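Local coordinates for putative uncharacterized protein (PDB 5T8V), which forms the HEAT-repeat C-terminal part of the cohesin loader Scc2, a protein that probably helps load cohesin onto chromatin, at residues 358-363 / 564-569; 365-370 / 571-576; 542-547 / 560-565. All coordinates share one frame; numbering follows the deposited sequence.

Contact 1. Residues 358-363 / 564-569; sequences STAIRD and RLAYRL
Ala360 and Ala566 meet methyl to methyl where two helices of the HEAT-repeat solenoid pack side by side. The helices run in roughly the same direction, with an angle of 35° between the two segments. Their axes come within 8.1 Å. Such a close approach is possible because the touching side chains are small: the CA atoms of Ile361 and Ala566 are 5.4 Å apart.

The tight part centres on the Ala566 methyl. Ala360 CB lies 3.6 Å from Ala566 CB. The carbonyl of the same alanine also touches that methyl, with Ala360 O 3.5 Å from Ala566 CB. This is van der Waals packing against the helix backbone. All four touching residues are buried.

The side toward solvent is looser. The Tyr567 side chain leads away from helix 357-391 and touches Glu350, so this residue meets Ala360 mainly through its backbone. Arg362 points away and pairs with Asp549. Arg568 reaches outward to Glu350 and makes a cation-pi contact with Trp506. Both arginines are partly exposed.

On the buried side, against Ile544 and Tyr548 of helix 527-550, Ile361 completes the packing, although its CB is directed away from helix 556-574. CG1 lies beside the backbone N (chi1 -68°), and a further bend at chi2 (-74°) swings the chain end back, bringing Ile361 CD1 to 4.0 Å from Ala566 CB.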
ATOM      1  N   SER A 358       3.894 -52.432  -1.185  1.00 33.12           N
ATOM      2  CA  SER A 358       2.796 -51.909  -0.378  1.00 32.50           C
ATOM      3  C   SER A 358       3.030 -52.189   1.102  1.00 31.66           C
ATOM      4  O   SER A 358       2.866 -51.303   1.952  1.00 29.88           O
ATOM      5  CB  SER A 358       1.474 -52.521  -0.844  1.00 34.95           C
ATOM      6  OG  SER A 358       0.396 -52.083  -0.037  1.00 34.62           O
ATOM      7  N   THR A 359       3.426 -53.420   1.429  1.00 33.77           N
ATOM      8  CA  THR A 359       3.639 -53.783   2.824  1.00 33.30           C
ATOM      9  C   THR A 359       4.833 -53.041   3.410  1.00 30.97           C
ATOM     10  O   THR A 359       4.789 -52.598   4.563  1.00 29.70           O
ATOM     11  CB  THR A 359       3.837 -55.291   2.950  1.00 35.61           C
ATOM     12  OG1 THR A 359       2.753 -55.973   2.306  1.00 38.03           O
ATOM     13  CG2 THR A 359       3.887 -55.700   4.417  1.00 35.43           C
ATOM     14  N   ALA A 360       5.910 -52.902   2.636  1.00 29.89           N
ATOM     15  CA  ALA A 360       7.052 -52.119   3.096  1.00 27.84           C
ATOM     16  C   ALA A 360       6.627 -50.696   3.433  1.00 25.78           C
ATOM     17  O   ALA A 360       6.990 -50.153   4.485  1.00 24.34           O
ATOM     18  CB  ALA A 360       8.147 -52.122   2.028  1.00 28.00           C
ATOM     19  N   ILE A 361       5.841 -50.080   2.549  1.00 25.80           N
ATOM     20  CA  ILE A 361       5.348 -48.729   2.796  1.00 24.11           C
ATOM     21  C   ILE A 361       4.518 -48.689   4.069  1.00 23.90           C
ATOM     22  O   ILE A 361       4.624 -47.749   4.863  1.00 22.28           O
ATOM     23  CB  ILE A 361       4.542 -48.232   1.582  1.00 24.66           C
ATOM     24  CG1 ILE A 361       5.470 -48.027   0.379  1.00 24.61           C
ATOM     25  CG2 ILE A 361       3.772 -46.947   1.919  1.00 23.35           C
ATOM     26  CD1 ILE A 361       6.366 -46.800   0.464  1.00 22.54           C
ATOM     27  N   ARG A 362       3.674 -49.699   4.285  1.00 34.27           N
ATOM     28  CA  ARG A 362       2.795 -49.662   5.449  1.00 34.98           C
ATOM     29  C   ARG A 362       3.585 -49.828   6.743  1.00 33.43           C
ATOM     30  O   ARG A 362       3.322 -49.133   7.735  1.00 32.68           O
ATOM     31  CB  ARG A 362       1.715 -50.740   5.315  1.00 39.06           C
ATOM     32  CG  ARG A 362       0.396 -50.429   6.024  1.00 42.22           C
ATOM     33  CD  ARG A 362      -0.133 -49.043   5.669  1.00 40.75           C
ATOM     34  NE  ARG A 362      -0.040 -48.767   4.236  1.00 40.75           N
ATOM     35  CZ  ARG A 362       0.103 -47.555   3.704  1.00 39.08           C
ATOM     36  NH1 ARG A 362       0.188 -46.479   4.477  1.00 36.61           N
ATOM     37  NH2 ARG A 362       0.173 -47.416   2.386  1.00 39.85           N
ATOM     38  N   ASP A 363       4.563 -50.735   6.749  1.00 28.09           N
ATOM     39  CA  ASP A 363       5.480 -50.842   7.880  1.00 27.25           C
ATOM     40  C   ASP A 363       6.139 -49.500   8.170  1.00 24.96           C
ATOM     41  O   ASP A 363       6.100 -48.999   9.304  1.00 24.29           O
ATOM     42  CB  ASP A 363       6.543 -51.900   7.587  1.00 29.39           C
ATOM     43  CG  ASP A 363       5.983 -53.307   7.583  1.00 34.17           C
ATOM     44  OD1 ASP A 363       4.749 -53.466   7.703  1.00 36.29           O
ATOM     45  OD2 ASP A 363       6.783 -54.259   7.451  1.00 36.27           O
ATOM     46  N   ARG A 564      11.942 -50.477  -1.802  1.00 34.87           N
ATOM     47  CA  ARG A 564      13.321 -50.515  -1.325  1.00 36.44           C
ATOM     48  C   ARG A 564      13.595 -49.350  -0.384  1.00 34.71           C
ATOM     49  O   ARG A 564      14.165 -49.531   0.699  1.00 33.91           O
ATOM     50  CB  ARG A 564      14.287 -50.488  -2.507  1.00 38.54           C
ATOM     51  CG  ARG A 564      14.103 -51.636  -3.484  1.00 42.17           C
ATOM     52  CD  ARG A 564      14.909 -51.413  -4.752  1.00 45.28           C
ATOM     53  NE  ARG A 564      14.396 -52.202  -5.869  1.00 48.87           N
ATOM     54  CZ  ARG A 564      14.718 -51.997  -7.140  1.00 52.45           C
ATOM     55  NH1 ARG A 564      15.555 -51.022  -7.472  1.00 51.82           N
ATOM     56  NH2 ARG A 564      14.197 -52.765  -8.087  1.00 57.28           N
ATOM     57  N   LEU A 565      13.192 -48.140  -0.781  1.00 36.02           N
ATOM     58  CA  LEU A 565      13.344 -46.986   0.098  1.00 31.11           C
ATOM     59  C   LEU A 565      12.610 -47.201   1.415  1.00 28.93           C
ATOM     60  O   LEU A 565      13.079 -46.770   2.474  1.00 26.74           O
ATOM     61  CB  LEU A 565      12.833 -45.724  -0.595  1.00 27.62           C
ATOM     62  CG  LEU A 565      13.701 -45.164  -1.721  1.00 28.60           C
ATOM     63  CD1 LEU A 565      12.926 -44.130  -2.527  1.00 26.35           C
ATOM     64  CD2 LEU A 565      14.974 -44.554  -1.160  1.00 28.07           C
ATOM     65  N   ALA A 566      11.454 -47.864   1.371  1.00 30.28           N
ATOM     66  CA  ALA A 566      10.702 -48.119   2.593  1.00 30.22           C
ATOM     67  C   ALA A 566      11.495 -49.006   3.543  1.00 32.15           C
ATOM     68  O   ALA A 566      11.675 -48.673   4.723  1.00 31.89           O
ATOM     69  CB  ALA A 566       9.354 -48.754   2.252  1.00 31.40           C
ATOM     70  N   TYR A 567      11.989 -50.142   3.044  1.00 25.07           N
ATOM     71  CA  TYR A 567      12.811 -51.016   3.875  1.00 25.44           C
ATOM     72  C   TYR A 567      14.020 -50.266   4.421  1.00 23.54           C
ATOM     73  O   TYR A 567      14.267 -50.253   5.635  1.00 22.83           O
ATOM     74  CB  TYR A 567      13.255 -52.238   3.068  1.00 29.06           C
ATOM     75  CG  TYR A 567      14.268 -53.103   3.786  1.00 30.29           C
ATOM     76  CD1 TYR A 567      13.863 -54.075   4.692  1.00 31.18           C
ATOM     77  CD2 TYR A 567      15.630 -52.946   3.560  1.00 30.89           C
ATOM     78  CE1 TYR A 567      14.787 -54.869   5.351  1.00 33.27           C
ATOM     79  CE2 TYR A 567      16.560 -53.732   4.216  1.00 32.93           C
ATOM     80  CZ  TYR A 567      16.134 -54.691   5.110  1.00 34.69           C
ATOM     81  OH  TYR A 567      17.057 -55.478   5.764  1.00 36.53           O
ATOM     82  N   ARG A 568      14.786 -49.627   3.532  1.00 27.26           N
ATOM     83  CA  ARG A 568      15.989 -48.915   3.947  1.00 26.64           C
ATOM     84  C   ARG A 568      15.686 -47.922   5.059  1.00 22.74           C
ATOM     85  O   ARG A 568      16.317 -47.951   6.121  1.00 21.91           O
ATOM     86  CB  ARG A 568      16.611 -48.200   2.747  1.00 27.65           C
ATOM     87  CG  ARG A 568      17.139 -49.143   1.684  1.00 32.94           C
ATOM     88  CD  ARG A 568      17.480 -48.407   0.402  1.00 35.35           C
ATOM     89  NE  ARG A 568      17.817 -49.333  -0.677  1.00 41.17           N
ATOM     90  CZ  ARG A 568      17.987 -48.980  -1.947  1.00 42.85           C
ATOM     91  NH1 ARG A 568      17.851 -47.713  -2.315  1.00 40.93           N
ATOM     92  NH2 ARG A 568      18.291 -49.899  -2.852  1.00 45.67           N
ATOM     93  N   LEU A 569      14.719 -47.029   4.833  1.00 23.73           N
ATOM     94  CA  LEU A 569      14.417 -46.006   5.830  1.00 20.82           C
ATOM     95  C   LEU A 569      13.910 -46.613   7.130  1.00 21.70           C
ATOM     96  O   LEU A 569      14.162 -46.061   8.207  1.00 18.99           O
ATOM     97  CB  LEU A 569      13.398 -45.011   5.276  1.00 16.88           C
ATOM     98  CG  LEU A 569      14.003 -43.765   4.619  1.00 15.66           C
ATOM     99  CD1 LEU A 569      14.695 -42.884   5.651  1.00 14.26           C
ATOM    100  CD2 LEU A 569      14.964 -44.145   3.499  1.00 18.21           C
TER

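Contact 2. Residues 365-370 / 571-576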
ATOM      1  N   ASP A 365       5.174 -46.617   7.443  1.00 34.49           N
ATOM      2  CA  ASP A 365       4.179 -45.681   7.953  1.00 35.75           C
ATOM      3  C   ASP A 365       3.964 -45.885   9.447  1.00 37.27           C
ATOM      4  O   ASP A 365       3.975 -44.921  10.226  1.00 37.61           O
ATOM      5  CB  ASP A 365       2.868 -45.846   7.184  1.00 38.35           C
ATOM      6  CG  ASP A 365       1.795 -44.883   7.646  1.00 41.54           C
ATOM      7  OD1 ASP A 365       1.935 -43.669   7.386  1.00 41.38           O
ATOM      8  OD2 ASP A 365       0.807 -45.337   8.258  1.00 45.39           O
ATOM      9  N   THR A 366       3.797 -47.142   9.872  1.00 22.01           N
ATOM     10  CA  THR A 366       3.539 -47.407  11.285  1.00 22.05           C
ATOM     11  C   THR A 366       4.722 -46.996  12.154  1.00 20.85           C
ATOM     12  O   THR A 366       4.533 -46.522  13.280  1.00 20.43           O
ATOM     13  CB  THR A 366       3.213 -48.885  11.508  1.00 24.65           C
ATOM     14  OG1 THR A 366       4.332 -49.690  11.117  1.00 26.07           O
ATOM     15  CG2 THR A 366       1.978 -49.296  10.715  1.00 26.92           C
ATOM     16  N   ILE A 367       5.951 -47.171  11.661  1.00 35.80           N
ATOM     17  CA  ILE A 367       7.093 -46.821  12.503  1.00 35.25           C
ATOM     18  C   ILE A 367       7.351 -45.315  12.503  1.00 33.13           C
ATOM     19  O   ILE A 367       7.776 -44.759  13.522  1.00 33.20           O
ATOM     20  CB  ILE A 367       8.356 -47.587  12.074  1.00 37.30           C
ATOM     21  CG1 ILE A 367       9.463 -47.382  13.111  1.00 38.74           C
ATOM     22  CG2 ILE A 367       8.828 -47.124  10.703  1.00 36.41           C
ATOM     23  CD1 ILE A 367      10.718 -48.192  12.857  1.00 40.79           C
ATOM     24  N   SER A 368       7.102 -44.631  11.387  1.00 22.35           N
ATOM     25  CA  SER A 368       7.533 -43.247  11.238  1.00 19.76           C
ATOM     26  C   SER A 368       6.475 -42.239  11.670  1.00 20.47           C
ATOM     27  O   SER A 368       6.825 -41.183  12.208  1.00 21.17           O
ATOM     28  CB  SER A 368       7.940 -42.968   9.786  1.00 16.82           C
ATOM     29  OG  SER A 368       6.820 -42.982   8.921  1.00 16.73           O
ATOM     30  N   THR A 369       5.190 -42.518  11.447  1.00 28.41           N
ATOM     31  CA  THR A 369       4.180 -41.512  11.766  1.00 29.93           C
ATOM     32  C   THR A 369       4.166 -41.125  13.242  1.00 28.50           C
ATOM     33  O   THR A 369       3.945 -39.936  13.532  1.00 28.05           O
ATOM     34  CB  THR A 369       2.791 -41.986  11.319  1.00 34.60           C
ATOM     35  OG1 THR A 369       2.487 -43.247  11.923  1.00 38.76           O
ATOM     36  CG2 THR A 369       2.731 -42.112   9.799  1.00 34.56           C
ATOM     37  N   PRO A 370       4.396 -42.026  14.204  1.00 20.84           N
ATOM     38  CA  PRO A 370       4.404 -41.582  15.608  1.00 20.12           C
ATOM     39  C   PRO A 370       5.529 -40.611  15.929  1.00 20.55           C
ATOM     40  O   PRO A 370       5.349 -39.717  16.767  1.00 21.66           O
ATOM     41  CB  PRO A 370       4.557 -42.894  16.392  1.00 20.04           C
ATOM     42  CG  PRO A 370       4.219 -43.979  15.427  1.00 21.08           C
ATOM     43  CD  PRO A 370       4.639 -43.474  14.095  1.00 21.37           C
ATOM     44  N   GLU A 571      14.943 -49.560   8.418  1.00 34.10           N
ATOM     45  CA  GLU A 571      16.179 -49.963   9.083  1.00 36.03           C
ATOM     46  C   GLU A 571      16.938 -48.761   9.627  1.00 33.92           C
ATOM     47  O   GLU A 571      17.579 -48.853  10.680  1.00 33.67           O
ATOM     48  CB  GLU A 571      17.067 -50.747   8.115  1.00 39.69           C
ATOM     49  CG  GLU A 571      16.460 -52.045   7.599  1.00 44.04           C
ATOM     50  CD  GLU A 571      16.441 -53.148   8.644  1.00 46.94           C
ATOM     51  OE1 GLU A 571      16.353 -52.834   9.849  1.00 45.11           O
ATOM     52  OE2 GLU A 571      16.522 -54.334   8.257  1.00 51.66           O
ATOM     53  N   MET A 572      16.880 -47.628   8.926  1.00 37.53           N
ATOM     54  CA  MET A 572      17.589 -46.435   9.373  1.00 34.58           C
ATOM     55  C   MET A 572      16.958 -45.855  10.630  1.00 32.70           C
ATOM     56  O   MET A 572      17.667 -45.433  11.551  1.00 33.60           O
ATOM     57  CB  MET A 572      17.604 -45.394   8.257  1.00 32.72           C
ATOM     58  CG  MET A 572      18.946 -45.234   7.574  1.00 33.56           C
ATOM     59  SD  MET A 572      18.807 -44.292   6.045  1.00 32.92           S
ATOM     60  CE  MET A 572      18.124 -45.538   4.975  1.00 36.18           C
ATOM     61  N   ILE A 573      15.626 -45.814  10.685  1.00 19.47           N
ATOM     62  CA  ILE A 573      14.954 -45.294  11.869  1.00 17.39           C
ATOM     63  C   ILE A 573      15.213 -46.202  13.062  1.00 20.72           C
ATOM     64  O   ILE A 573      15.415 -45.729  14.186  1.00 21.66           O
ATOM     65  CB  ILE A 573      13.449 -45.125  11.596  1.00 14.97           C
ATOM     66  CG1 ILE A 573      13.231 -44.017  10.563  1.00 13.97           C
ATOM     67  CG2 ILE A 573      12.691 -44.805  12.890  1.00 14.97           C
ATOM     68  CD1 ILE A 573      11.799 -43.878  10.086  1.00 13.49           C
ATOM     69  N   LEU A 574      15.218 -47.520  12.842  1.00 28.39           N
ATOM     70  CA  LEU A 574      15.462 -48.433  13.955  1.00 30.64           C
ATOM     71  C   LEU A 574      16.906 -48.363  14.438  1.00 33.75           C
ATOM     72  O   LEU A 574      17.175 -48.619  15.616  1.00 34.97           O
ATOM     73  CB  LEU A 574      15.104 -49.863  13.552  1.00 32.95           C
ATOM     74  CG  LEU A 574      13.614 -50.132  13.322  1.00 32.87           C
ATOM     75  CD1 LEU A 574      13.411 -51.521  12.742  1.00 35.84           C
ATOM     76  CD2 LEU A 574      12.822 -49.978  14.613  1.00 31.57           C
ATOM     77  N   ASP A 575      17.839 -48.013  13.556  1.00 42.80           N
ATOM     78  CA  ASP A 575      19.256 -47.961  13.911  1.00 47.52           C
ATOM     79  C   ASP A 575      19.900 -46.865  13.075  1.00 48.37           C
ATOM     80  O   ASP A 575      20.030 -47.013  11.857  1.00 49.04           O
ATOM     81  CB  ASP A 575      19.928 -49.309  13.671  1.00 51.70           C
ATOM     82  CG  ASP A 575      21.437 -49.239  13.789  1.00 55.07           C
ATOM     83  OD1 ASP A 575      21.939 -48.384  14.550  1.00 55.50           O
ATOM     84  OD2 ASP A 575      22.121 -50.043  13.120  1.00 56.86           O
ATOM     85  N   ARG A 576      20.306 -45.771  13.726  1.00 66.52           N
ATOM     86  CA  ARG A 576      20.793 -44.612  12.985  1.00 67.86           C
ATOM     87  C   ARG A 576      22.113 -44.899  12.278  1.00 68.48           C
ATOM     88  O   ARG A 576      22.368 -44.348  11.202  1.00 67.63           O
ATOM     89  CB  ARG A 576      20.940 -43.413  13.923  1.00 69.21           C
ATOM     90  CG  ARG A 576      21.940 -43.611  15.050  1.00 73.16           C
ATOM     91  CD  ARG A 576      21.936 -42.425  16.004  1.00 74.44           C
ATOM     92  NE  ARG A 576      23.033 -42.487  16.967  1.00 77.59           N
ATOM     93  CZ  ARG A 576      22.997 -43.161  18.113  1.00 79.86           C
ATOM     94  NH1 ARG A 576      24.051 -43.152  18.918  1.00 81.50           N
ATOM     95  NH2 ARG A 576      21.915 -43.848  18.459  1.00 79.37           N
TER
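Ile367 carries the apolar part of this contact and reaches across to Ile573 and Leu574. Its CG1 is anti to the backbone N (chi1 -170°), which extends the chain towards the other helix. At the end of that chain, Ile367 CD1 lies against the end of Leu574, nearest its CD2; the exact closeness is doubtful at this resolution. The same methyl lies 3.9 Å from Ile573 CG2, and the two isoleucine side chains slide past each other in opposite directions. The other branch of Ile573 goes to the next residue along, with Ser368 CB 4.0 Å from Ile573 CD1. Leu364, Leu371 and Ile537 also pack on Ile573.

The polar bonds stay within each side. Ser368 OG bonds to the carbonyl of Leu364, one turn back. Thr369 OG1 bonds to Asp365 O at 2.8 Å. Thr369 N bonds to the same oxygen from the opposite face of the carbonyl plane. Helix 357-391 kinks at Pro370, whose N has no hydrogen to give to the turn before.

Asp575 leaves the helical conformation, and its OD1 caps Lys577 N. The arrangement is plain helix-to-helix packing at the C-terminal end of helix 556-574, within a HEAT-repeat alpha-solenoid.

Contact 3. Residues 542-547 / 560-565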
ATOM      1  N   SER A 542       8.523 -40.486   6.109  1.00 23.44           N
ATOM      2  CA  SER A 542       7.148 -40.027   5.956  1.00 24.21           C
ATOM      3  C   SER A 542       6.881 -39.543   4.540  1.00 24.55           C
ATOM      4  O   SER A 542       5.811 -39.807   3.981  1.00 26.78           O
ATOM      5  CB  SER A 542       6.850 -38.920   6.957  1.00 25.63           C
ATOM      6  OG  SER A 542       5.527 -38.441   6.795  1.00 29.03           O
ATOM      7  N   LYS A 543       7.836 -38.830   3.942  1.00 24.79           N
ATOM      8  CA  LYS A 543       7.635 -38.364   2.576  1.00 24.44           C
ATOM      9  C   LYS A 543       7.603 -39.523   1.591  1.00 23.98           C
ATOM     10  O   LYS A 543       6.861 -39.474   0.606  1.00 26.22           O
ATOM     11  CB  LYS A 543       8.720 -37.361   2.194  1.00 24.46           C
ATOM     12  CG  LYS A 543       8.559 -36.003   2.866  1.00 26.35           C
ATOM     13  CD  LYS A 543       7.326 -35.262   2.362  1.00 28.81           C
ATOM     14  CE  LYS A 543       7.118 -33.949   3.096  1.00 29.52           C
ATOM     15  NZ  LYS A 543       5.873 -33.259   2.648  1.00 31.63           N
ATOM     16  N   ILE A 544       8.391 -40.571   1.836  1.00 16.02           N
ATOM     17  CA  ILE A 544       8.268 -41.786   1.036  1.00 17.26           C
ATOM     18  C   ILE A 544       6.838 -42.309   1.102  1.00 18.95           C
ATOM     19  O   ILE A 544       6.203 -42.576   0.073  1.00 21.37           O
ATOM     20  CB  ILE A 544       9.282 -42.843   1.510  1.00 17.64           C
ATOM     21  CG1 ILE A 544      10.704 -42.390   1.180  1.00 17.26           C
ATOM     22  CG2 ILE A 544       9.005 -44.202   0.865  1.00 20.13           C
ATOM     23  CD1 ILE A 544      11.760 -43.103   1.979  1.00 17.66           C
ATOM     24  N   CYS A 545       6.306 -42.453   2.318  1.00 18.80           N
ATOM     25  CA  CYS A 545       4.950 -42.975   2.470  1.00 20.51           C
ATOM     26  C   CYS A 545       3.932 -42.096   1.748  1.00 21.88           C
ATOM     27  O   CYS A 545       3.055 -42.600   1.040  1.00 22.09           O
ATOM     28  CB  CYS A 545       4.602 -43.100   3.951  1.00 20.19           C
ATOM     29  SG  CYS A 545       5.609 -44.308   4.826  1.00 20.20           S
ATOM     30  N   THR A 546       4.028 -40.776   1.917  1.00 24.77           N
ATOM     31  CA  THR A 546       3.082 -39.881   1.256  1.00 27.31           C
ATOM     32  C   THR A 546       3.185 -40.001  -0.259  1.00 28.79           C
ATOM     33  O   THR A 546       2.166 -40.034  -0.959  1.00 31.93           O
ATOM     34  CB  THR A 546       3.327 -38.437   1.696  1.00 28.05           C
ATOM     35  OG1 THR A 546       2.996 -38.300   3.081  1.00 20.46           O
ATOM     36  CG2 THR A 546       2.479 -37.458   0.880  1.00 30.93           C
ATOM     37  N   CYS A 547       4.410 -40.058  -0.781  1.00 24.19           N
ATOM     38  CA  CYS A 547       4.605 -40.218  -2.217  1.00 24.76           C
ATOM     39  C   CYS A 547       3.918 -41.480  -2.720  1.00 27.29           C
ATOM     40  O   CYS A 547       3.149 -41.440  -3.687  1.00 29.19           O
ATOM     41  CB  CYS A 547       6.101 -40.247  -2.532  1.00 23.03           C
ATOM     42  SG  CYS A 547       6.529 -40.759  -4.217  1.00 24.22           S
ATOM     43  N   GLN A 560       8.433 -50.446  -6.893  1.00 42.26           N
ATOM     44  CA  GLN A 560       9.476 -51.310  -6.349  1.00 43.08           C
ATOM     45  C   GLN A 560      10.585 -50.484  -5.707  1.00 40.67           C
ATOM     46  O   GLN A 560      11.000 -50.754  -4.572  1.00 39.90           O
ATOM     47  CB  GLN A 560      10.033 -52.212  -7.450  1.00 47.58           C
ATOM     48  CG  GLN A 560       8.980 -53.115  -8.078  1.00 49.65           C
ATOM     49  CD  GLN A 560       9.583 -54.232  -8.902  1.00 53.53           C
ATOM     50  OE1 GLN A 560      10.651 -54.077  -9.495  1.00 55.52           O
ATOM     51  NE2 GLN A 560       8.903 -55.371  -8.936  1.00 55.06           N
ATOM     52  N   GLU A 561      11.074 -49.464  -6.418  1.00 33.64           N
ATOM     53  CA  GLU A 561      12.056 -48.561  -5.829  1.00 31.31           C
ATOM     54  C   GLU A 561      11.538 -47.962  -4.528  1.00 28.00           C
ATOM     55  O   GLU A 561      12.274 -47.877  -3.537  1.00 28.02           O
ATOM     56  CB  GLU A 561      12.414 -47.455  -6.824  1.00 31.22           C
ATOM     57  CG  GLU A 561      13.385 -46.416  -6.289  1.00 28.96           C
ATOM     58  CD  GLU A 561      14.731 -47.008  -5.917  1.00 30.01           C
ATOM     59  OE1 GLU A 561      15.011 -48.153  -6.328  1.00 32.87           O
ATOM     60  OE2 GLU A 561      15.508 -46.328  -5.213  1.00 29.40           O
ATOM     61  N   LEU A 562      10.269 -47.544  -4.510  1.00 26.97           N
ATOM     62  CA  LEU A 562       9.696 -46.993  -3.287  1.00 24.17           C
ATOM     63  C   LEU A 562       9.659 -48.027  -2.171  1.00 24.33           C
ATOM     64  O   LEU A 562       9.799 -47.675  -0.995  1.00 22.27           O
ATOM     65  CB  LEU A 562       8.292 -46.453  -3.563  1.00 23.67           C
ATOM     66  CG  LEU A 562       8.239 -45.129  -4.327  1.00 22.87           C
ATOM     67  CD1 LEU A 562       6.830 -44.854  -4.820  1.00 24.34           C
ATOM     68  CD2 LEU A 562       8.729 -43.985  -3.451  1.00 20.43           C
ATOM     69  N   GLY A 563       9.472 -49.304  -2.513  1.00 26.98           N
ATOM     70  CA  GLY A 563       9.532 -50.344  -1.500  1.00 27.58           C
ATOM     71  C   GLY A 563      10.928 -50.514  -0.934  1.00 27.52           C
ATOM     72  O   GLY A 563      11.103 -50.676   0.279  1.00 26.50           O
ATOM     73  N   ARG A 564      11.942 -50.477  -1.802  1.00 34.87           N
ATOM     74  CA  ARG A 564      13.321 -50.515  -1.325  1.00 36.44           C
ATOM     75  C   ARG A 564      13.595 -49.350  -0.384  1.00 34.71           C
ATOM     76  O   ARG A 564      14.165 -49.531   0.699  1.00 33.91           O
ATOM     77  CB  ARG A 564      14.287 -50.488  -2.507  1.00 38.54           C
ATOM     78  CG  ARG A 564      14.103 -51.636  -3.484  1.00 42.17           C
ATOM     79  CD  ARG A 564      14.909 -51.413  -4.752  1.00 45.28           C
ATOM     80  NE  ARG A 564      14.396 -52.202  -5.869  1.00 48.87           N
ATOM     81  CZ  ARG A 564      14.718 -51.997  -7.140  1.00 52.45           C
ATOM     82  NH1 ARG A 564      15.555 -51.022  -7.472  1.00 51.82           N
ATOM     83  NH2 ARG A 564      14.197 -52.765  -8.087  1.00 57.28           N
ATOM     84  N   LEU A 565      13.192 -48.140  -0.781  1.00 36.02           N
ATOM     85  CA  LEU A 565      13.344 -46.986   0.098  1.00 31.11           C
ATOM     86  C   LEU A 565      12.610 -47.201   1.415  1.00 28.93           C
ATOM     87  O   LEU A 565      13.079 -46.770   2.474  1.00 26.74           O
ATOM     88  CB  LEU A 565      12.833 -45.724  -0.595  1.00 27.62           C
ATOM     89  CG  LEU A 565      13.701 -45.164  -1.721  1.00 28.60           C
ATOM     90  CD1 LEU A 565      12.926 -44.130  -2.527  1.00 26.35           C
ATOM     91  CD2 LEU A 565      14.974 -44.554  -1.160  1.00 28.07           C
TER
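Helices 527-550 and 556-574 run antiparallel here, with 155° between the directions of the two segments and 10.2 Å between their axes. Ile544 and Leu562 have the nearest CA atoms. The short connection between the helices makes this a helical hairpin within the HEAT-repeat solenoid.

Ile544 points into the interface and uses both branches. Its CG2, anti to the backbone N, faces the backbone of the partner helix and lies 4.0 Å from Leu562 O. Its CD1 goes further along the helix and sits 3.8 Å from Leu565 CB. The leucine is thus touched near its base. The Leu565 side chain also touches Trp506.

One turn on, Cys547 meets the end of Leu562. The cysteine sulfur is anti to the backbone N (chi1 169°), and Cys547 SG lies 4.0 Å from Leu562 CD2. Leu562 CD1 is only slightly farther, so the sulfur faces the forked end of the leucine.

Charge stays off the interface. Arg564 NH1 makes a salt bridge to Glu561 OE1 at 3.1 Å, one turn back on its own helix. The N-H is badly aligned, at 120°, so its hydrogen bond is weak. Both residues are partly exposed. The four touching residues are buried and meet through aliphatic groups, one sulfur and the backbone carbonyls they lie on. Apolar packing predominates in holding the hairpin here.

Overall arrangement
From the N terminus, helix 357-391 comes first and brings 358-363 and then 365-370. About 135 residues after that helix ends, the chain enters helix 527-550, turns, and returns as helix 556-574. Contact 1 and contact 2 each close a loop of 200 residues, most of it helical. The two loops cross, because their segments follow in the same order on both helices. Contact 3 closes a local loop of 12 residues. It falls within the span of contact 2 and ends on the same stretch as contact 1. Together they pack three helices: Ile544 of contact 3 touches both Ile361 and Leu569 of contact 1.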